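OBCA, Oxalate Biosynthetic Component A (Burkholderia glumae, PDB 4NNB) combines an N-terminal domain of its own family with a TIM-barrel domain and binds a magnesium ion. Local coordinates at residues A43-D48 with R234-P239; K117-A122 with K176-A181; R129-Q134 with E165-E170; S408-D413 with R420-L425; L478-A483 with V499-E504. All blocks are in the same frame, centred on the assembly; numbering follows the deposited sequence.

Interaction 1: A43-D48 with R234-P239; sequences ASIAAD and RRIEIP
Asp-48 places one carboxylate oxygen, OD2, over a face of the Arg-234 guanidinium, 3.3 Å above that plane and displaced to its rim. The two flat groups are tilted 27° apart, and their side chains cross at about a right angle. The salt bridge, Asp-48 OD2 to Arg-234 NH2 at 3.3 Å, rests on charge, because OD2 lies well out of the guanidinium plane and no N-H points at it. An extended run from CG to NE lets Arg-234 span the gap from its strand. Since the axes of 43-48 and 234-238 are 11.0 Å apart and run at 131°, helix 41-51 packs obliquely against strand 234-238, one strand of the beta hairpin 234-238/242-246, joining a helix of the N-terminal domain to this hairpin. Further along, Ile-45 and Ile-236 lie alongside, pointing opposite ways. Their CG2 methyls meet at 4.0 Å, each anti to its own backbone N. Phe-37 packs on Ile-45 as well, and Val-246 touches Arg-234.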
# COMPACT_ATOMS: atom_id res chain seq x y z
N ALA A 43 -7.24 -20.57 24.02
CA ALA A 43 -7.68 -19.18 24.04
C ALA A 43 -6.49 -18.29 23.70
O ALA A 43 -6.67 -17.17 23.21
CB ALA A 43 -8.24 -18.82 25.40
N SER A 44 -5.29 -18.79 23.97
CA SER A 44 -4.06 -18.05 23.71
C SER A 44 -3.70 -18.04 22.23
O SER A 44 -3.42 -16.99 21.65
CB SER A 44 -2.90 -18.63 24.52
OG SER A 44 -1.66 -18.04 24.16
N ILE A 45 -3.70 -19.23 21.63
CA ILE A 45 -3.45 -19.37 20.20
C ILE A 45 -4.48 -18.55 19.42
O ILE A 45 -4.14 -17.85 18.46
CB ILE A 45 -3.50 -20.84 19.75
CG1 ILE A 45 -2.38 -21.64 20.42
CG2 ILE A 45 -3.36 -20.94 18.24
CD1 ILE A 45 -2.29 -23.09 19.95
N ALA A 46 -5.74 -18.63 19.85
CA ALA A 46 -6.82 -17.88 19.24
C ALA A 46 -6.58 -16.39 19.27
O ALA A 46 -6.75 -15.71 18.25
CB ALA A 46 -8.15 -18.21 19.92
N ALA A 47 -6.19 -15.87 20.44
CA ALA A 47 -5.90 -14.45 20.59
C ALA A 47 -4.77 -14.02 19.67
O ALA A 47 -4.84 -12.96 19.05
CB ALA A 47 -5.56 -14.13 22.04
N ASP A 48 -3.73 -14.84 19.58
CA ASP A 48 -2.58 -14.56 18.72
C ASP A 48 -2.94 -14.61 17.24
O ASP A 48 -2.44 -13.81 16.44
CB ASP A 48 -1.43 -15.53 19.02
CG ASP A 48 -0.87 -15.37 20.42
OD1 ASP A 48 -1.26 -14.41 21.12
OD2 ASP A 48 -0.03 -16.21 20.82
N ARG A 234 6.83 -15.79 14.69
CA ARG A 234 6.77 -17.04 15.44
C ARG A 234 5.88 -18.07 14.75
O ARG A 234 4.81 -17.73 14.23
CB ARG A 234 6.33 -16.80 16.89
CG ARG A 234 4.88 -16.40 17.03
CD ARG A 234 4.61 -15.60 18.30
NE ARG A 234 3.27 -15.03 18.27
CZ ARG A 234 2.74 -14.28 19.23
NH1 ARG A 234 3.44 -13.99 20.33
NH2 ARG A 234 1.50 -13.81 19.10
N ARG A 235 6.35 -19.31 14.73
CA ARG A 235 5.65 -20.41 14.07
C ARG A 235 4.74 -21.13 15.05
O ARG A 235 5.20 -21.63 16.08
CB ARG A 235 6.67 -21.38 13.46
CG ARG A 235 7.38 -20.85 12.23
CD ARG A 235 8.59 -21.70 11.86
NE ARG A 235 8.24 -23.06 11.49
CZ ARG A 235 7.86 -23.42 10.27
NH1 ARG A 235 7.77 -22.52 9.30
NH2 ARG A 235 7.56 -24.69 10.01
N ILE A 236 3.44 -21.17 14.74
CA ILE A 236 2.47 -21.87 15.57
C ILE A 236 2.11 -23.21 14.93
O ILE A 236 1.63 -23.24 13.79
CB ILE A 236 1.18 -21.04 15.75
CG1 ILE A 236 1.51 -19.67 16.36
CG2 ILE A 236 0.18 -21.77 16.63
CD1 ILE A 236 0.29 -18.79 16.55
N GLU A 237 2.33 -24.30 15.65
CA GLU A 237 2.07 -25.63 15.09
C GLU A 237 0.71 -26.16 15.51
O GLU A 237 0.35 -26.11 16.69
CB GLU A 237 3.18 -26.61 15.48
CG GLU A 237 3.08 -27.96 14.78
CD GLU A 237 4.44 -28.54 14.42
OE1 GLU A 237 5.07 -29.17 15.30
OE2 GLU A 237 4.86 -28.38 13.26
N ILE A 238 -0.05 -26.64 14.54
CA ILE A 238 -1.41 -27.12 14.78
C ILE A 238 -1.59 -28.52 14.21
O ILE A 238 -1.48 -28.71 13.00
CB ILE A 238 -2.44 -26.15 14.18
CG1 ILE A 238 -2.39 -24.81 14.91
CG2 ILE A 238 -3.84 -26.74 14.24
CD1 ILE A 238 -3.32 -23.75 14.37
N PRO A 239 -1.86 -29.50 15.07
CA PRO A 239 -1.97 -30.90 14.62
C PRO A 239 -3.07 -31.06 13.58
O PRO A 239 -4.08 -30.36 13.64
CB PRO A 239 -2.33 -31.65 15.90
CG PRO A 239 -1.80 -30.80 17.01
CD PRO A 239 -2.01 -29.38 16.53

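Interaction 2: K117-A122 with K176-A181; sequences KPWLAA and KNMEEA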
# COMPACT_ATOMS: atom_id res chain seq x y z
N LYS A 117 -13.26 -18.44 -16.78
CA LYS A 117 -13.97 -17.18 -16.97
C LYS A 117 -15.51 -17.29 -16.99
O LYS A 117 -16.19 -16.48 -16.34
CB LYS A 117 -13.46 -16.46 -18.22
CG LYS A 117 -14.18 -15.15 -18.52
CD LYS A 117 -13.43 -14.39 -19.61
CE LYS A 117 -14.12 -13.08 -19.97
NZ LYS A 117 -13.12 -12.08 -20.47
N PRO A 118 -16.08 -18.27 -17.72
CA PRO A 118 -17.55 -18.37 -17.70
C PRO A 118 -18.15 -18.61 -16.30
O PRO A 118 -19.30 -18.24 -16.08
CB PRO A 118 -17.85 -19.56 -18.62
CG PRO A 118 -16.64 -19.70 -19.49
CD PRO A 118 -15.47 -19.27 -18.62
N TRP A 119 -17.40 -19.21 -15.38
CA TRP A 119 -17.92 -19.39 -14.03
C TRP A 119 -18.12 -18.05 -13.35
O TRP A 119 -19.14 -17.80 -12.71
CB TRP A 119 -16.99 -20.23 -13.17
CG TRP A 119 -16.94 -21.66 -13.54
CD1 TRP A 119 -17.44 -22.24 -14.67
CD2 TRP A 119 -16.34 -22.71 -12.78
NE1 TRP A 119 -17.18 -23.59 -14.66
CE2 TRP A 119 -16.50 -23.90 -13.52
CE3 TRP A 119 -15.66 -22.76 -11.56
CZ2 TRP A 119 -16.03 -25.12 -13.06
CZ3 TRP A 119 -15.19 -23.97 -11.12
CH2 TRP A 119 -15.38 -25.14 -11.86
N LEU A 120 -17.12 -17.18 -13.48
CA LEU A 120 -17.14 -15.88 -12.83
C LEU A 120 -18.11 -14.96 -13.56
O LEU A 120 -18.69 -14.06 -12.97
CB LEU A 120 -15.74 -15.26 -12.83
CG LEU A 120 -14.69 -15.90 -11.91
CD1 LEU A 120 -13.27 -15.50 -12.33
CD2 LEU A 120 -14.95 -15.48 -10.49
N ALA A 121 -18.27 -15.20 -14.85
CA ALA A 121 -19.12 -14.35 -15.68
C ALA A 121 -20.60 -14.60 -15.37
O ALA A 121 -21.46 -13.79 -15.73
CB ALA A 121 -18.83 -14.56 -17.16
N ALA A 122 -20.87 -15.72 -14.71
CA ALA A 122 -22.21 -16.09 -14.29
C ALA A 122 -22.68 -15.27 -13.09
O ALA A 122 -23.82 -15.40 -12.64
CB ALA A 122 -22.25 -17.58 -13.96
N LYS A 176 -21.94 -26.08 -7.20
CA LYS A 176 -21.78 -27.48 -7.58
C LYS A 176 -20.51 -27.72 -8.41
O LYS A 176 -19.77 -28.67 -8.13
CB LYS A 176 -23.03 -28.01 -8.31
CG LYS A 176 -24.22 -28.27 -7.37
CD LYS A 176 -23.87 -29.36 -6.34
CE LYS A 176 -25.05 -29.76 -5.46
NZ LYS A 176 -24.85 -31.13 -4.88
N ASN A 177 -20.26 -26.89 -9.41
CA ASN A 177 -19.02 -26.99 -10.19
C ASN A 177 -17.78 -26.91 -9.28
O ASN A 177 -16.79 -27.61 -9.48
CB ASN A 177 -18.91 -25.88 -11.23
CG ASN A 177 -19.94 -26.00 -12.34
OD1 ASN A 177 -20.63 -27.02 -12.47
ND2 ASN A 177 -20.05 -24.96 -13.16
N MET A 178 -17.86 -26.03 -8.29
CA MET A 178 -16.75 -25.86 -7.35
C MET A 178 -16.54 -27.12 -6.51
O MET A 178 -15.41 -27.58 -6.31
CB MET A 178 -17.01 -24.64 -6.45
CG MET A 178 -16.82 -23.30 -7.17
SD MET A 178 -17.41 -21.91 -6.18
CE MET A 178 -16.34 -22.02 -4.74
N GLU A 179 -17.64 -27.68 -6.01
CA GLU A 179 -17.53 -28.88 -5.19
C GLU A 179 -16.99 -30.04 -6.01
O GLU A 179 -16.20 -30.84 -5.50
CB GLU A 179 -18.86 -29.18 -4.50
CG GLU A 179 -19.16 -28.15 -3.42
CD GLU A 179 -20.61 -28.12 -2.98
OE1 GLU A 179 -21.45 -28.76 -3.64
OE2 GLU A 179 -20.89 -27.46 -1.97
N GLU A 180 -17.37 -30.13 -7.28
CA GLU A 180 -16.83 -31.18 -8.14
C GLU A 180 -15.34 -30.95 -8.38
O GLU A 180 -14.57 -31.89 -8.60
CB GLU A 180 -17.57 -31.23 -9.48
CG GLU A 180 -17.12 -32.39 -10.36
CD GLU A 180 -17.56 -32.25 -11.81
OE1 GLU A 180 -18.48 -31.45 -12.08
OE2 GLU A 180 -16.97 -32.94 -12.67
N ALA A 181 -14.93 -29.68 -8.33
CA ALA A 181 -13.52 -29.34 -8.52
C ALA A 181 -12.71 -29.57 -7.24
O ALA A 181 -11.49 -29.44 -7.24
CB ALA A 181 -13.38 -27.89 -8.99
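Trp-119 presents one face of its indole to Asn-177, and the methylene rather than the amide is centred on the contact: Asn-177 CB is 3.5 Å from Trp-119 CZ2. Measured to the centroid of the six-membered ring, CB stands at 3.8 Å and 23° off the normal, which qualifies as a CH-pi contact, though shifted to the rim of the indole. The first torsion of Asn-177 (chi1 -68°, CG anti to the carbonyl carbon) carries its amide to the NE1 end of the indole and leaves CB over the six-membered ring. Beyond CB, the amide leans out past the NE1 rim, its plane inclined 35° to the ring. Its nearest atom there is Asn-177 ND2, 3.5 Å from Trp-119 NE1, a van der Waals approach and not a hydrogen bond.

Two neighbours complete the fit. Met-178 meets Trp-119 CZ3 obliquely through CG at 4.3 Å, while its extended second torsion takes the sulfur away. Ala-181 CB sits near the ring plane, at the edge, 4.4 Å from Trp-119 CH2. A second aromatic, Phe-115, packs edge-to-face with Trp-119, and Phe-115 also touches Met-178, linking strand 114-115 to the same cluster. The arrangement is helix-to-helix packing within the N-terminal domain, in which one tryptophan from the short helix 117-121 bridges to the C-terminal part of helix 172-180.

Interaction 3: R129-Q134 with E165-E170; sequences RRIVLQ and EAIEKE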
# COMPACT_ATOMS: atom_id res chain seq x y z
N ARG A 129 -15.85 -9.82 -8.42
CA ARG A 129 -14.70 -9.07 -7.89
C ARG A 129 -14.26 -9.63 -6.54
O ARG A 129 -13.07 -9.76 -6.28
CB ARG A 129 -15.03 -7.58 -7.72
CG ARG A 129 -15.15 -6.79 -9.00
CD ARG A 129 -15.24 -5.27 -8.76
NE ARG A 129 -15.78 -4.60 -9.94
CZ ARG A 129 -16.94 -3.95 -9.99
NH1 ARG A 129 -17.70 -3.84 -8.90
NH2 ARG A 129 -17.34 -3.40 -11.13
N ARG A 130 -15.23 -9.93 -5.68
CA ARG A 130 -14.93 -10.50 -4.37
C ARG A 130 -14.12 -11.79 -4.50
O ARG A 130 -13.14 -11.99 -3.78
CB ARG A 130 -16.22 -10.81 -3.60
CG ARG A 130 -16.69 -9.71 -2.67
CD ARG A 130 -18.02 -10.10 -2.02
NE ARG A 130 -17.85 -10.83 -0.76
CZ ARG A 130 -18.84 -11.39 -0.08
NH1 ARG A 130 -20.09 -11.31 -0.54
NH2 ARG A 130 -18.60 -12.02 1.07
N ILE A 131 -14.56 -12.67 -5.40
CA ILE A 131 -13.89 -13.95 -5.59
C ILE A 131 -12.51 -13.74 -6.20
O ILE A 131 -11.52 -14.32 -5.73
CB ILE A 131 -14.72 -14.89 -6.50
CG1 ILE A 131 -16.06 -15.21 -5.83
CG2 ILE A 131 -13.96 -16.17 -6.77
CD1 ILE A 131 -17.03 -15.94 -6.72
N VAL A 132 -12.44 -12.93 -7.25
CA VAL A 132 -11.17 -12.66 -7.91
C VAL A 132 -10.15 -12.04 -6.92
O VAL A 132 -9.00 -12.46 -6.87
CB VAL A 132 -11.34 -11.80 -9.18
CG1 VAL A 132 -9.98 -11.40 -9.74
CG2 VAL A 132 -12.11 -12.58 -10.26
N LEU A 133 -10.59 -11.07 -6.13
CA LEU A 133 -9.69 -10.45 -5.15
C LEU A 133 -9.25 -11.45 -4.08
O LEU A 133 -8.09 -11.49 -3.69
CB LEU A 133 -10.34 -9.20 -4.53
CG LEU A 133 -10.48 -8.03 -5.52
CD1 LEU A 133 -11.51 -7.02 -5.02
CD2 LEU A 133 -9.12 -7.33 -5.80
N GLN A 134 -10.17 -12.29 -3.62
CA GLN A 134 -9.80 -13.27 -2.61
C GLN A 134 -8.78 -14.28 -3.14
O GLN A 134 -7.76 -14.54 -2.49
CB GLN A 134 -11.03 -14.00 -2.07
CG GLN A 134 -10.68 -14.89 -0.88
CD GLN A 134 -10.13 -14.09 0.28
OE1 GLN A 134 -10.86 -13.35 0.94
NE2 GLN A 134 -8.83 -14.23 0.54
N GLU A 165 -22.37 -18.48 0.59
CA GLU A 165 -23.80 -18.22 0.61
C GLU A 165 -24.21 -17.31 -0.55
O GLU A 165 -25.24 -17.54 -1.19
CB GLU A 165 -24.23 -17.64 1.96
CG GLU A 165 -24.24 -18.69 3.06
CD GLU A 165 -24.16 -18.12 4.46
OE1 GLU A 165 -24.13 -16.88 4.62
OE2 GLU A 165 -24.11 -18.93 5.41
N ALA A 166 -23.40 -16.30 -0.85
CA ALA A 166 -23.72 -15.40 -1.95
C ALA A 166 -23.62 -16.11 -3.31
O ALA A 166 -24.41 -15.86 -4.21
CB ALA A 166 -22.85 -14.16 -1.91
N ILE A 167 -22.64 -17.00 -3.44
CA ILE A 167 -22.50 -17.80 -4.66
C ILE A 167 -23.72 -18.72 -4.81
O ILE A 167 -24.31 -18.84 -5.88
CB ILE A 167 -21.21 -18.66 -4.61
CG1 ILE A 167 -19.96 -17.78 -4.64
CG2 ILE A 167 -21.20 -19.70 -5.75
CD1 ILE A 167 -18.66 -18.56 -4.43
N GLU A 168 -24.09 -19.37 -3.71
CA GLU A 168 -25.23 -20.26 -3.68
C GLU A 168 -26.51 -19.55 -4.11
O GLU A 168 -27.32 -20.11 -4.84
CB GLU A 168 -25.40 -20.86 -2.29
CG GLU A 168 -26.52 -21.87 -2.19
CD GLU A 168 -26.18 -23.01 -1.24
OE1 GLU A 168 -25.45 -22.77 -0.25
OE2 GLU A 168 -26.64 -24.14 -1.50
N LYS A 169 -26.68 -18.30 -3.68
CA LYS A 169 -27.83 -17.52 -4.11
C LYS A 169 -27.81 -17.12 -5.59
O LYS A 169 -28.83 -17.25 -6.28
CB LYS A 169 -28.02 -16.28 -3.23
CG LYS A 169 -28.72 -16.54 -1.89
CD LYS A 169 -30.16 -17.05 -2.09
CE LYS A 169 -30.27 -18.57 -1.89
NZ LYS A 169 -31.47 -19.15 -2.57
N GLU A 170 -26.67 -16.64 -6.09
CA GLU A 170 -26.58 -16.21 -7.48
C GLU A 170 -26.49 -17.36 -8.48
O GLU A 170 -27.01 -17.26 -9.59
CB GLU A 170 -25.39 -15.26 -7.69
CG GLU A 170 -25.58 -13.88 -7.08
CD GLU A 170 -24.61 -12.84 -7.64
OE1 GLU A 170 -24.42 -11.79 -6.99
OE2 GLU A 170 -24.06 -13.07 -8.74
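Ile-131 and Ile-167 meet through the ends of their longer branches, CD1 to CD1 at 3.8 Å. The two side chains cross at a slant rather than running alongside each other, and Ile-131 CD1 is also 4.0 Å from Ile-167 CG1. Matching conformations produce this: in both, CG1 is anti to the carbonyl carbon and the chain is then extended to CD1 (chi2 171° in Ile-131, 173° in Ile-167). Each residue thus uses its full length to bridge backbones whose CA atoms, Ile-131 to Ile-167, are 9.5 Å apart. The bond from the backbone to CB of Ile-131 aims at the partner helix, whereas that of Ile-167 runs more across it, and only the far end of Ile-167 brings it close.

The second pair lies nearer the surface. Arg-130 bends at chi3 (90°) and places NH1 4.2 Å from Ala-166 CB, approaching obliquely and making no polar bond to it. The two segments bury 99 Å² together, and Leu-127, one turn earlier on helix 125-137, adds to the helix pair by touching Ala-166. Leu-123 reaches Ile-131. What results is helix-helix packing of 125-137 against 161-170 through a buried isoleucine pair, with Leu-174 and Met-178 of helix 172-180 also packing on Ile-167 in the N-terminal domain.

Interaction 4: S408-D413 with R420-L425; sequences SSLLAD and RRAVEL
The backbones run nearly antiparallel, with helix axes 8.8 Å apart at 157° and the CA atoms of Leu-410 and Ala-422 only 6.0 Å from each other. That closeness is consistent with the small Ala-422 facing the join, where its CB rests 4.0 Å from Leu-410 CB. Leu-410 is the centre of the packing and its two methyls part company. CD1 of Leu-410 reaches Leu-425 CD1 at 3.6 Å, the two side chains roughly perpendicular, and also lies 3.9 Å from the backbone N of Ala-422. CD2 of Leu-410 instead comes up to the guanidinium obliquely, 3.5 Å from Arg-421 NH2, because that chain folds back at chi3 (-67°). On the other flank Leu-411 CD2 makes a looser contact with Ala-422 CB at 4.4 Å, and Leu-457 from a loop touches both residues. Asp-413, whose OD2 is hydrogen-bonded to Ser-418, may feel a weak attraction to Arg-421, OD2 lying 4.7 Å from Arg-421 NH2. Consecutive and antiparallel, helices 401-413 and 416-440 form an alpha-alpha hairpin.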
# COMPACT_ATOMS: atom_id res chain seq x y z
N SER A 408 -16.21 8.92 -3.90
CA SER A 408 -16.27 7.47 -3.78
C SER A 408 -17.60 6.93 -4.32
O SER A 408 -17.64 5.90 -5.00
CB SER A 408 -16.08 7.04 -2.32
OG SER A 408 -14.78 7.40 -1.85
N SER A 409 -18.69 7.63 -4.01
CA SER A 409 -20.01 7.28 -4.52
C SER A 409 -20.05 7.31 -6.05
O SER A 409 -20.53 6.37 -6.69
CB SER A 409 -21.06 8.22 -3.94
OG SER A 409 -22.32 7.99 -4.54
N LEU A 410 -19.53 8.39 -6.63
CA LEU A 410 -19.47 8.53 -8.08
C LEU A 410 -18.63 7.44 -8.76
O LEU A 410 -19.04 6.90 -9.80
CB LEU A 410 -18.99 9.93 -8.46
CG LEU A 410 -19.98 11.06 -8.21
CD1 LEU A 410 -19.24 12.38 -8.08
CD2 LEU A 410 -20.99 11.15 -9.34
N LEU A 411 -17.47 7.12 -8.19
CA LEU A 411 -16.62 6.07 -8.75
C LEU A 411 -17.34 4.72 -8.69
O LEU A 411 -17.14 3.86 -9.55
CB LEU A 411 -15.26 6.01 -8.04
CG LEU A 411 -14.28 7.15 -8.32
CD1 LEU A 411 -13.05 7.10 -7.42
CD2 LEU A 411 -13.86 7.20 -9.79
N ALA A 412 -18.20 4.55 -7.69
CA ALA A 412 -18.97 3.32 -7.54
C ALA A 412 -20.05 3.15 -8.63
O ALA A 412 -20.54 2.04 -8.85
CB ALA A 412 -19.58 3.24 -6.16
N ASP A 413 -20.42 4.24 -9.30
CA ASP A 413 -21.40 4.18 -10.38
C ASP A 413 -20.84 3.44 -11.58
O ASP A 413 -21.57 2.76 -12.30
CB ASP A 413 -21.83 5.58 -10.83
CG ASP A 413 -22.69 6.30 -9.81
OD1 ASP A 413 -23.32 5.63 -8.96
OD2 ASP A 413 -22.75 7.54 -9.88
N ARG A 420 -16.39 11.60 -14.68
CA ARG A 420 -16.04 12.99 -15.00
C ARG A 420 -16.44 13.97 -13.88
O ARG A 420 -15.69 14.90 -13.60
CB ARG A 420 -16.60 13.41 -16.37
CG ARG A 420 -15.56 13.28 -17.48
CD ARG A 420 -16.08 13.77 -18.83
NE ARG A 420 -16.76 12.72 -19.58
CZ ARG A 420 -18.08 12.58 -19.65
NH1 ARG A 420 -18.87 13.45 -19.03
NH2 ARG A 420 -18.62 11.59 -20.35
N ARG A 421 -17.59 13.74 -13.25
CA ARG A 421 -17.97 14.55 -12.10
C ARG A 421 -16.96 14.35 -10.96
O ARG A 421 -16.55 15.32 -10.32
CB ARG A 421 -19.40 14.24 -11.62
CG ARG A 421 -20.51 14.61 -12.62
CD ARG A 421 -21.85 14.99 -11.94
NE ARG A 421 -22.52 13.88 -11.25
CZ ARG A 421 -23.23 12.94 -11.87
NH1 ARG A 421 -23.36 12.95 -13.19
NH2 ARG A 421 -23.81 11.97 -11.16
N ALA A 422 -16.55 13.11 -10.74
CA ALA A 422 -15.59 12.79 -9.68
C ALA A 422 -14.26 13.52 -9.88
O ALA A 422 -13.74 14.12 -8.94
CB ALA A 422 -15.37 11.28 -9.59
N VAL A 423 -13.72 13.47 -11.10
CA VAL A 423 -12.53 14.23 -11.46
C VAL A 423 -12.68 15.72 -11.16
O VAL A 423 -11.77 16.35 -10.61
CB VAL A 423 -12.16 14.04 -12.94
CG1 VAL A 423 -11.05 14.99 -13.37
CG2 VAL A 423 -11.75 12.60 -13.20
N GLU A 424 -13.84 16.28 -11.51
CA GLU A 424 -14.13 17.69 -11.29
C GLU A 424 -14.06 18.06 -9.80
O GLU A 424 -13.46 19.08 -9.44
CB GLU A 424 -15.51 18.05 -11.86
CG GLU A 424 -15.96 19.48 -11.60
CD GLU A 424 -17.22 19.87 -12.36
OE1 GLU A 424 -17.46 21.09 -12.52
OE2 GLU A 424 -17.96 18.96 -12.81
N LEU A 425 -14.68 17.25 -8.96
CA LEU A 425 -14.69 17.50 -7.52
C LEU A 425 -13.28 17.42 -6.94
O LEU A 425 -12.94 18.18 -6.04
CB LEU A 425 -15.59 16.50 -6.80
CG LEU A 425 -17.04 16.44 -7.27
CD1 LEU A 425 -17.78 15.33 -6.55
CD2 LEU A 425 -17.72 17.77 -7.01

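Interaction 5: L478-A483 with V499-E504; sequences LTVNDA and VSLVRE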
# COMPACT_ATOMS: atom_id res chain seq x y z
N LEU A 478 -3.45 -2.14 -3.33
CA LEU A 478 -2.95 -3.49 -3.61
C LEU A 478 -3.43 -4.05 -4.95
O LEU A 478 -3.04 -5.16 -5.34
CB LEU A 478 -3.37 -4.44 -2.48
CG LEU A 478 -2.82 -4.07 -1.10
CD1 LEU A 478 -3.29 -5.07 -0.02
CD2 LEU A 478 -1.29 -3.99 -1.16
N THR A 479 -4.25 -3.28 -5.66
CA THR A 479 -4.93 -3.78 -6.86
C THR A 479 -4.49 -3.15 -8.19
O THR A 479 -3.85 -2.09 -8.23
CB THR A 479 -6.46 -3.63 -6.72
OG1 THR A 479 -6.79 -2.25 -6.53
CG2 THR A 479 -6.98 -4.43 -5.53
N VAL A 480 -4.83 -3.83 -9.28
CA VAL A 480 -4.76 -3.24 -10.61
C VAL A 480 -6.09 -3.52 -11.32
O VAL A 480 -6.82 -4.45 -10.95
CB VAL A 480 -3.62 -3.83 -11.47
CG1 VAL A 480 -2.25 -3.42 -10.95
CG2 VAL A 480 -3.74 -5.36 -11.57
N ASN A 481 -6.40 -2.71 -12.32
CA ASN A 481 -7.46 -3.06 -13.25
C ASN A 481 -6.98 -4.16 -14.19
O ASN A 481 -5.79 -4.22 -14.52
CB ASN A 481 -7.92 -1.84 -14.05
CG ASN A 481 -8.66 -0.83 -13.19
OD1 ASN A 481 -9.42 -1.21 -12.30
ND2 ASN A 481 -8.43 0.44 -13.44
N ASP A 482 -7.90 -5.01 -14.63
CA ASP A 482 -7.57 -6.07 -15.59
C ASP A 482 -8.85 -6.42 -16.33
O ASP A 482 -9.67 -7.17 -15.82
CB ASP A 482 -7.02 -7.31 -14.86
CG ASP A 482 -6.47 -8.37 -15.82
OD1 ASP A 482 -6.83 -8.35 -17.02
OD2 ASP A 482 -5.69 -9.23 -15.38
N ALA A 483 -9.00 -5.87 -17.54
CA ALA A 483 -10.23 -6.04 -18.32
C ALA A 483 -10.51 -7.49 -18.72
O ALA A 483 -11.64 -7.84 -19.07
CB ALA A 483 -10.20 -5.13 -19.55
N VAL A 499 3.32 0.37 -11.68
CA VAL A 499 4.17 1.33 -12.39
C VAL A 499 4.02 1.21 -13.92
O VAL A 499 3.86 2.22 -14.60
CB VAL A 499 5.65 1.16 -11.98
CG1 VAL A 499 6.56 2.03 -12.84
CG2 VAL A 499 5.85 1.49 -10.49
N SER A 500 4.07 -0.02 -14.44
CA SER A 500 3.96 -0.26 -15.89
C SER A 500 2.65 0.27 -16.43
O SER A 500 2.61 0.91 -17.47
CB SER A 500 4.06 -1.75 -16.23
OG SER A 500 5.29 -2.29 -15.80
N LEU A 501 1.57 -0.01 -15.69
CA LEU A 501 0.23 0.39 -16.09
C LEU A 501 0.01 1.89 -16.05
O LEU A 501 -0.60 2.45 -16.96
CB LEU A 501 -0.81 -0.33 -15.23
CG LEU A 501 -0.98 -1.81 -15.55
CD1 LEU A 501 -1.78 -2.51 -14.46
CD2 LEU A 501 -1.66 -1.99 -16.91
N VAL A 502 0.49 2.57 -15.01
CA VAL A 502 0.34 4.02 -15.00
C VAL A 502 1.20 4.67 -16.09
O VAL A 502 0.78 5.64 -16.71
CB VAL A 502 0.61 4.65 -13.62
CG1 VAL A 502 2.10 4.72 -13.34
CG2 VAL A 502 0.01 6.05 -13.57
N ARG A 503 2.39 4.13 -16.32
CA ARG A 503 3.27 4.60 -17.39
C ARG A 503 2.55 4.49 -18.73
O ARG A 503 2.57 5.41 -19.54
CB ARG A 503 4.54 3.76 -17.42
CG ARG A 503 5.54 4.13 -18.52
CD ARG A 503 6.73 3.19 -18.47
NE ARG A 503 7.70 3.41 -19.53
CZ ARG A 503 7.65 2.82 -20.72
NH1 ARG A 503 6.66 1.98 -21.00
NH2 ARG A 503 8.59 3.06 -21.63
N GLU A 504 1.90 3.35 -18.93
CA GLU A 504 1.14 3.08 -20.14
C GLU A 504 0.03 4.10 -20.35
O GLU A 504 -0.09 4.71 -21.42
CB GLU A 504 0.59 1.65 -20.07
CG GLU A 504 -0.29 1.20 -21.23
CD GLU A 504 -0.73 -0.25 -21.07
OE1 GLU A 504 -0.16 -1.11 -21.77
OE2 GLU A 504 -1.62 -0.52 -20.23
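The beta hairpin 479-481/489-491 leads directly into helix 495-507, and Val-480 of its first strand packs back on Leu-501 of that helix. One methyl of the leucine does the touching: Leu-501 CD1 lies 3.7 Å from Val-480 CG1 and 3.8 Å from Val-480 CB, so it rests against the shoulder of the valine. The leucine stands crosswise to the valine. In Val-480, CG1 is anti to the carbonyl carbon (chi1 -69°), which turns this branch to the leucine. Leu-501 CD1 also comes 4.4 Å from the backbone O of Asn-481, a marginal approach. Asn-481 directs its amide elsewhere, donating from ND2 to Asn-456. Glu-497 and Gln-498 touch Val-480 too, and Gln-498 NE2 is hydrogen-bonded to Thr-479 O. With Val-502 on the same helix packing on Ile-8 of strand 5-10, the helix lies between hairpin and central sheet: a hairpin-to-helix contact on the outside of a TIM-barrel-type beta/alpha fold.

How the interactions relate
Interactions 2 and 3 form one unit: their centres are 11 Å apart, interaction 3 is nested within the chain loop closed by interaction 2, and their four helices belong to the N-terminal domain. Leu-120 packs on Ile-131 and Val-132. Interaction 1 encloses both in sequence yet stands apart, its centre 29 Å from that of interaction 3, and ties helix 41-51 to a hairpin that comes later in the chain. Interactions 4 and 5 follow further on, centres 19 Å apart. Leu-133 touching Thr-479 joins interactions 3 and 5, so the late hairpin returns to the N-terminal domain and links it with the barrel side.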